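Local coordinates for protein probable N-glycosylase/DNA lyase (Thermotoga maritima, PDB 3N0U) that is probably an N-glycosylase/DNA lyase of the helix-hairpin-helix superfamily, built from helices and loops without strands, at residues A[48-52]-A[76-80]; A[13-17]-A[194-198]. All coordinates share one frame; numbering follows the deposited sequence.

Contact 1 (A[48-52]-A[76-80]); sequences EDLFC and GKGFV
Glu48 and Lys77 close the outer margin of this contact with a salt bridge, NZ of Lys77 lying 3.0 Å from OE1 of Glu48 and meeting that oxygen nearly end-on. The two side chains cross at about a right angle. Lys77 reaches across because beyond CG it stays extended until its last torsion (chi4 -64°), which turns the ammonium toward the Glu48 side chain. Asp49 OD1, 4.2 Å from the same NZ, is too distant for a second salt bridge but may favour the charged form of the lysine. Val80 works on the inner side of this pair: its CG1 packs 3.7 Å from Glu48 OE2, while CG2 fits between the aliphatic part of Glu48 and the ring of Phe51, 4.0 Å from the latter's CD1. Phe51, with CG anti to its own N (chi1 -170°), turns an edge to the other backbone, and its CE1 comes within 3.3 Å of Phe79 O, which lies near the ring plane and also accepts a hydrogen bond from Arg110. In the conformer of Cys52 described here, one of two, SG makes a sulfur-aromatic contact at the edge of the Phe79 ring, 4.1 Å from CD2. Ile106 of helix 99-109 touches both phenylalanines. Such a small apolar interface, rimmed by an ion pair, joins helix 47-59 to short helix 78-81 in the all-helical glycosylase fold.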
ATOM      1  N   GLU A  48     -15.962  -8.209   2.875  1.00 19.88           N
ATOM      2  CA  GLU A  48     -15.946  -7.031   3.723  1.00 21.96           C
ATOM      3  C   GLU A  48     -14.588  -6.782   4.351  1.00 22.44           C
ATOM      4  O   GLU A  48     -14.173  -5.624   4.465  1.00 20.68           O
ATOM      5  CB  GLU A  48     -17.017  -7.122   4.794  1.00 20.57           C
ATOM      6  CG  GLU A  48     -18.425  -7.036   4.216  1.00 27.04           C
ATOM      7  CD  GLU A  48     -19.504  -6.956   5.272  1.00 40.11           C
ATOM      8  OE1 GLU A  48     -19.170  -7.007   6.473  1.00 43.76           O
ATOM      9  OE2 GLU A  48     -20.692  -6.841   4.888  1.00 43.89           O
ATOM     10  N   ASP A  49     -13.888  -7.840   4.755  1.00 19.50           N
ATOM     11  CA  ASP A  49     -12.539  -7.662   5.287  1.00 19.07           C
ATOM     12  C   ASP A  49     -11.622  -7.013   4.228  1.00 18.34           C
ATOM     13  O   ASP A  49     -10.799  -6.121   4.514  1.00 19.47           O
ATOM     14  CB  ASP A  49     -11.925  -9.013   5.675  1.00 21.57           C
ATOM     15  CG  ASP A  49     -12.606  -9.678   6.859  1.00 25.69           C
ATOM     16  OD1 ASP A  49     -13.230  -8.971   7.690  1.00 26.45           O
ATOM     17  OD2 ASP A  49     -12.487 -10.934   6.970  1.00 27.37           O
ATOM     18  N   LEU A  50     -11.734  -7.481   2.997  1.00 17.18           N
ATOM     19  CA  LEU A  50     -10.917  -6.941   1.927  1.00 17.45           C
ATOM     20  C   LEU A  50     -11.325  -5.496   1.643  1.00 16.16           C
ATOM     21  O   LEU A  50     -10.484  -4.646   1.370  1.00 16.34           O
ATOM     22  CB  LEU A  50     -11.069  -7.791   0.662  1.00 17.02           C
ATOM     23  CG  LEU A  50     -10.493  -9.205   0.773  1.00 18.19           C
ATOM     24  CD1 LEU A  50     -10.878 -10.002  -0.431  1.00 20.18           C
ATOM     25  CD2 LEU A  50      -8.985  -9.156   0.897  1.00 19.88           C
ATOM     26  N   PHE A  51     -12.617  -5.212   1.720  1.00 18.02           N
ATOM     27  CA  PHE A  51     -13.097  -3.857   1.493  1.00 17.58           C
ATOM     28  C   PHE A  51     -12.540  -2.877   2.528  1.00 16.59           C
ATOM     29  O   PHE A  51     -12.228  -1.722   2.217  1.00 17.72           O
ATOM     30  CB  PHE A  51     -14.631  -3.795   1.521  1.00 18.49           C
ATOM     31  CG  PHE A  51     -15.155  -2.475   1.069  1.00 15.84           C
ATOM     32  CD1 PHE A  51     -15.500  -1.492   1.984  1.00 19.62           C
ATOM     33  CD2 PHE A  51     -15.212  -2.180  -0.278  1.00 19.86           C
ATOM     34  CE1 PHE A  51     -15.961  -0.262   1.550  1.00 20.15           C
ATOM     35  CE2 PHE A  51     -15.639  -0.955  -0.708  1.00 17.71           C
ATOM     36  CZ  PHE A  51     -16.010   0.006   0.202  1.00 19.47           C
ATOM     37  N   CYS A  52     -12.416  -3.327   3.762  1.00 17.75           N
ATOM     38  CA  CYS A  52     -11.874  -2.448   4.788  0.58 17.31           C
ATOM     39  C   CYS A  52     -10.397  -2.156   4.515  1.00 17.55           C
ATOM     40  O   CYS A  52      -9.932  -1.041   4.760  1.00 18.25           O
ATOM     41  CB  CYS A  52     -12.074  -3.046   6.171  0.58 18.06           C
ATOM     42  SG  CYS A  52     -13.803  -3.054   6.683  0.58 22.37           S
ATOM     43  N   GLY A  76     -13.984   0.499  11.454  1.00 27.62           N
ATOM     44  CA  GLY A  76     -14.244  -0.914  11.233  1.00 29.19           C
ATOM     45  C   GLY A  76     -15.201  -1.128  10.078  1.00 26.27           C
ATOM     46  O   GLY A  76     -15.031  -0.552   9.006  1.00 23.91           O
ATOM     47  N   LYS A  77     -16.236  -1.927  10.302  1.00 22.94           N
ATOM     48  CA  LYS A  77     -17.181  -2.251   9.237  1.00 20.32           C
ATOM     49  C   LYS A  77     -18.041  -1.046   8.812  1.00 18.94           C
ATOM     50  O   LYS A  77     -18.815  -1.134   7.861  1.00 20.86           O
ATOM     51  CB  LYS A  77     -18.067  -3.433   9.650  1.00 28.13           C
ATOM     52  CG  LYS A  77     -17.292  -4.760   9.714  1.00 39.83           C
ATOM     53  CD  LYS A  77     -18.211  -5.918  10.088  1.00 73.06           C
ATOM     54  CE  LYS A  77     -17.506  -7.259   9.960  1.00 84.08           C
ATOM     55  NZ  LYS A  77     -17.117  -7.550   8.555  1.00 82.49           N
ATOM     56  N   GLY A  78     -17.886   0.078   9.504  1.00 20.30           N
ATOM     57  CA  GLY A  78     -18.538   1.308   9.090  1.00 21.04           C
ATOM     58  C   GLY A  78     -18.183   1.669   7.651  1.00 19.61           C
ATOM     59  O   GLY A  78     -18.952   2.320   6.951  1.00 18.91           O
ATOM     60  N   PHE A  79     -17.005   1.265   7.190  1.00 19.01           N
ATOM     61  CA  PHE A  79     -16.650   1.529   5.798  1.00 18.97           C
ATOM     62  C   PHE A  79     -17.658   0.895   4.844  1.00 16.28           C
ATOM     63  O   PHE A  79     -17.857   1.382   3.741  1.00 17.13           O
ATOM     64  CB  PHE A  79     -15.269   0.985   5.452  1.00 17.77           C
ATOM     65  CG  PHE A  79     -14.136   1.703   6.133  1.00 17.48           C
ATOM     66  CD1 PHE A  79     -14.042   3.086   6.091  1.00 19.78           C
ATOM     67  CD2 PHE A  79     -13.185   0.992   6.837  1.00 19.17           C
ATOM     68  CE1 PHE A  79     -12.991   3.751   6.707  1.00 19.41           C
ATOM     69  CE2 PHE A  79     -12.148   1.634   7.461  1.00 23.47           C
ATOM     70  CZ  PHE A  79     -12.050   3.032   7.401  1.00 22.50           C
ATOM     71  N   VAL A  80     -18.248  -0.221   5.266  1.00 16.99           N
ATOM     72  CA  VAL A  80     -19.202  -0.957   4.449  1.00 19.63           C
ATOM     73  C   VAL A  80     -20.607  -0.371   4.532  1.00 20.51           C
ATOM     74  O   VAL A  80     -21.300  -0.268   3.510  1.00 21.38           O
ATOM     75  CB  VAL A  80     -19.261  -2.441   4.891  1.00 21.17           C
ATOM     76  CG1 VAL A  80     -20.319  -3.212   4.109  1.00 23.43           C
ATOM     77  CG2 VAL A  80     -17.918  -3.086   4.702  1.00 24.52           C
TER

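Contact 2 (A[13-17]-A[194-198]); sequences MEELL and VAEAF
The methyl end of Met13 is the first bump of this interface, and the hollow that takes it lies between Val194 and Ala197, one turn apart on the opposing helix. CE of Met13 rests 3.8 Å from CG2 of Val194 and 4.1 Å from CB of Ala197, close enough to touch the valine's CA as well. A fully extended chain, begun with CG anti to the backbone N (chi1 179°), carries the methyl this far, and it meets Val194 tip to tip. Leu17 supplies the second bump, one turn further along. Its CD2 drops between Val194 and Phe198, 4.0 Å from CG1 of the valine and equally far from CB of the phenylalanine, whose side chain runs past it in the opposite direction. The other branch, CD1, leans more loosely on CB of Ala197, at 4.3 Å. In the reverse sense, CG1 of Val194 is itself a bump, lodged between CE of Met13 and CD2 of Leu17. No hydrogen bond crosses, so shape and apolar contact alone join these two segments. Just beyond them, Arg24 of helix 13-44 makes a cation-pi contact with the Phe198 ring and a hydrogen bond to Phe198 O, and Phe205 meets that ring too. The segment axes approach to 11.2 Å and cross at -52°, consistent with ridges-into-grooves packing of residues four apart on each helix, Met13 and Leu17 against Val194 and Phe198, a classic arrangement of all-helical proteins.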
ATOM      1  N   MET A  13      23.909   2.967  -5.047  1.00 31.92           N
ATOM      2  CA  MET A  13      23.088   1.818  -4.729  1.00 28.96           C
ATOM      3  C   MET A  13      23.713   0.938  -3.657  1.00 28.95           C
ATOM      4  O   MET A  13      23.011   0.490  -2.758  1.00 29.84           O
ATOM      5  CB  MET A  13      22.810   0.992  -5.979  1.00 35.23           C
ATOM      6  CG  MET A  13      21.978  -0.247  -5.711  1.00 48.62           C
ATOM      7  SD  MET A  13      21.698  -1.167  -7.240  1.00 70.91           S
ATOM      8  CE  MET A  13      20.911  -2.664  -6.645  1.00 73.13           C
ATOM      9  N   GLU A  14      25.018   0.693  -3.733  1.00 28.48           N
ATOM     10  CA  GLU A  14      25.653  -0.228  -2.793  1.00 24.71           C
ATOM     11  C   GLU A  14      25.507   0.294  -1.368  1.00 24.96           C
ATOM     12  O   GLU A  14      25.328  -0.483  -0.432  1.00 27.75           O
ATOM     13  CB  GLU A  14      27.133  -0.492  -3.135  1.00 31.60           C
ATOM     14  CG  GLU A  14      27.858  -1.448  -2.135  1.00 37.45           C
ATOM     15  CD  GLU A  14      27.361  -2.901  -2.171  1.00 52.64           C
ATOM     16  OE1 GLU A  14      26.514  -3.224  -3.029  1.00 42.20           O
ATOM     17  OE2 GLU A  14      27.830  -3.727  -1.340  1.00 48.34           O
ATOM     18  N   GLU A  15      25.562   1.609  -1.202  1.00 25.58           N
ATOM     19  CA  GLU A  15      25.397   2.202   0.116  1.00 30.71           C
ATOM     20  C   GLU A  15      24.005   1.869   0.682  1.00 20.56           C
ATOM     21  O   GLU A  15      23.854   1.515   1.859  1.00 26.98           O
ATOM     22  CB  GLU A  15      25.608   3.717   0.039  1.00 42.01           C
ATOM     23  CG  GLU A  15      25.517   4.417   1.385  1.00 73.10           C
ATOM     24  CD  GLU A  15      25.806   5.911   1.301  1.00 82.52           C
ATOM     25  OE1 GLU A  15      26.671   6.317   0.491  1.00 81.95           O
ATOM     26  OE2 GLU A  15      25.165   6.681   2.049  1.00 84.47           O
ATOM     27  N   LEU A  16      22.989   1.959  -0.160  1.00 21.26           N
ATOM     28  CA  LEU A  16      21.635   1.598   0.248  1.00 23.73           C
ATOM     29  C   LEU A  16      21.557   0.128   0.624  1.00 26.95           C
ATOM     30  O   LEU A  16      20.997  -0.217   1.663  1.00 20.04           O
ATOM     31  CB  LEU A  16      20.628   1.910  -0.859  1.00 28.15           C
ATOM     32  CG  LEU A  16      19.181   1.484  -0.579  1.00 25.70           C
ATOM     33  CD1 LEU A  16      18.590   2.160   0.666  1.00 28.06           C
ATOM     34  CD2 LEU A  16      18.322   1.788  -1.789  1.00 33.90           C
ATOM     35  N   LEU A  17      22.100  -0.748  -0.216  1.00 23.04           N
ATOM     36  CA  LEU A  17      22.059  -2.171   0.090  1.00 20.47           C
ATOM     37  C   LEU A  17      22.807  -2.484   1.378  1.00 18.70           C
ATOM     38  O   LEU A  17      22.359  -3.305   2.158  1.00 21.89           O
ATOM     39  CB  LEU A  17      22.594  -3.000  -1.068  1.00 20.74           C
ATOM     40  CG  LEU A  17      21.668  -2.997  -2.286  1.00 25.50           C
ATOM     41  CD1 LEU A  17      22.381  -3.570  -3.501  1.00 25.63           C
ATOM     42  CD2 LEU A  17      20.391  -3.791  -1.996  1.00 27.67           C
ATOM     43  N   VAL A 194      16.535  -4.122  -7.583  1.00 22.60           N
ATOM     44  CA  VAL A 194      17.199  -3.856  -6.311  1.00 22.00           C
ATOM     45  C   VAL A 194      16.736  -4.867  -5.263  1.00 22.20           C
ATOM     46  O   VAL A 194      17.540  -5.400  -4.505  1.00 22.33           O
ATOM     47  CB  VAL A 194      16.913  -2.439  -5.799  1.00 25.53           C
ATOM     48  CG1 VAL A 194      17.639  -2.196  -4.485  1.00 26.42           C
ATOM     49  CG2 VAL A 194      17.330  -1.396  -6.851  1.00 24.51           C
ATOM     50  N   ALA A 195      15.435  -5.143  -5.237  1.00 21.36           N
ATOM     51  CA  ALA A 195      14.892  -6.123  -4.317  1.00 21.93           C
ATOM     52  C   ALA A 195      15.529  -7.483  -4.565  1.00 20.65           C
ATOM     53  O   ALA A 195      15.894  -8.187  -3.636  1.00 20.30           O
ATOM     54  CB  ALA A 195      13.387  -6.211  -4.471  1.00 20.32           C
ATOM     55  N   GLU A 196      15.682  -7.834  -5.831  1.00 21.82           N
ATOM     56  CA  GLU A 196      16.284  -9.105  -6.201  1.00 24.89           C
ATOM     57  C   GLU A 196      17.739  -9.178  -5.754  1.00 21.11           C
ATOM     58  O   GLU A 196      18.186 -10.221  -5.268  1.00 24.82           O
ATOM     59  CB  GLU A 196      16.187  -9.299  -7.715  1.00 26.50           C
ATOM     60  CG  GLU A 196      16.613 -10.656  -8.193  1.00 43.57           C
ATOM     61  CD  GLU A 196      16.330 -10.842  -9.679  1.00 60.11           C
ATOM     62  OE1 GLU A 196      16.696  -9.945 -10.477  1.00 64.81           O
ATOM     63  OE2 GLU A 196      15.722 -11.873 -10.042  1.00 66.25           O
ATOM     64  N   ALA A 197      18.463  -8.067  -5.879  1.00 25.49           N
ATOM     65  CA  ALA A 197      19.858  -8.006  -5.421  1.00 23.37           C
ATOM     66  C   ALA A 197      19.961  -8.246  -3.917  1.00 26.62           C
ATOM     67  O   ALA A 197      20.925  -8.828  -3.431  1.00 26.47           O
ATOM     68  CB  ALA A 197      20.488  -6.669  -5.780  1.00 26.56           C
ATOM     69  N   PHE A 198      18.950  -7.795  -3.190  1.00 23.01           N
ATOM     70  CA  PHE A 198      18.889  -7.958  -1.747  1.00 22.47           C
ATOM     71  C   PHE A 198      18.396  -9.365  -1.375  1.00 19.59           C
ATOM     72  O   PHE A 198      18.623  -9.831  -0.271  1.00 23.35           O
ATOM     73  CB  PHE A 198      17.938  -6.876  -1.214  1.00 22.14           C
ATOM     74  CG  PHE A 198      17.882  -6.745   0.283  1.00 19.78           C
ATOM     75  CD1 PHE A 198      18.951  -6.237   0.981  1.00 22.15           C
ATOM     76  CD2 PHE A 198      16.729  -7.055   0.968  1.00 21.67           C
ATOM     77  CE1 PHE A 198      18.890  -6.084   2.374  1.00 21.68           C
ATOM     78  CE2 PHE A 198      16.650  -6.906   2.344  1.00 21.49           C
ATOM     79  CZ  PHE A 198      17.726  -6.400   3.048  1.00 21.73           C
TER

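Contacts 1 and 2 lie on opposite sides of the chain's centre, their own centres 37 Å apart and their nearest atoms about 23 Å from each other. Helices 13-44 and 47-59, consecutive in the chain, link them: contact 2 uses the start of the first and contact 1 the start of the second. The ranges they bridge differ greatly, since contact 1 joins segments 24 residues apart and contact 2 draws the N-terminal helix onto one 177 residues later. The sodium ion bound at Val132, Ala135 and Ile138 lies about 12 Å from the side chain of Phe51, so contact 1 lies apart from the metal site and contributes none of those three residues.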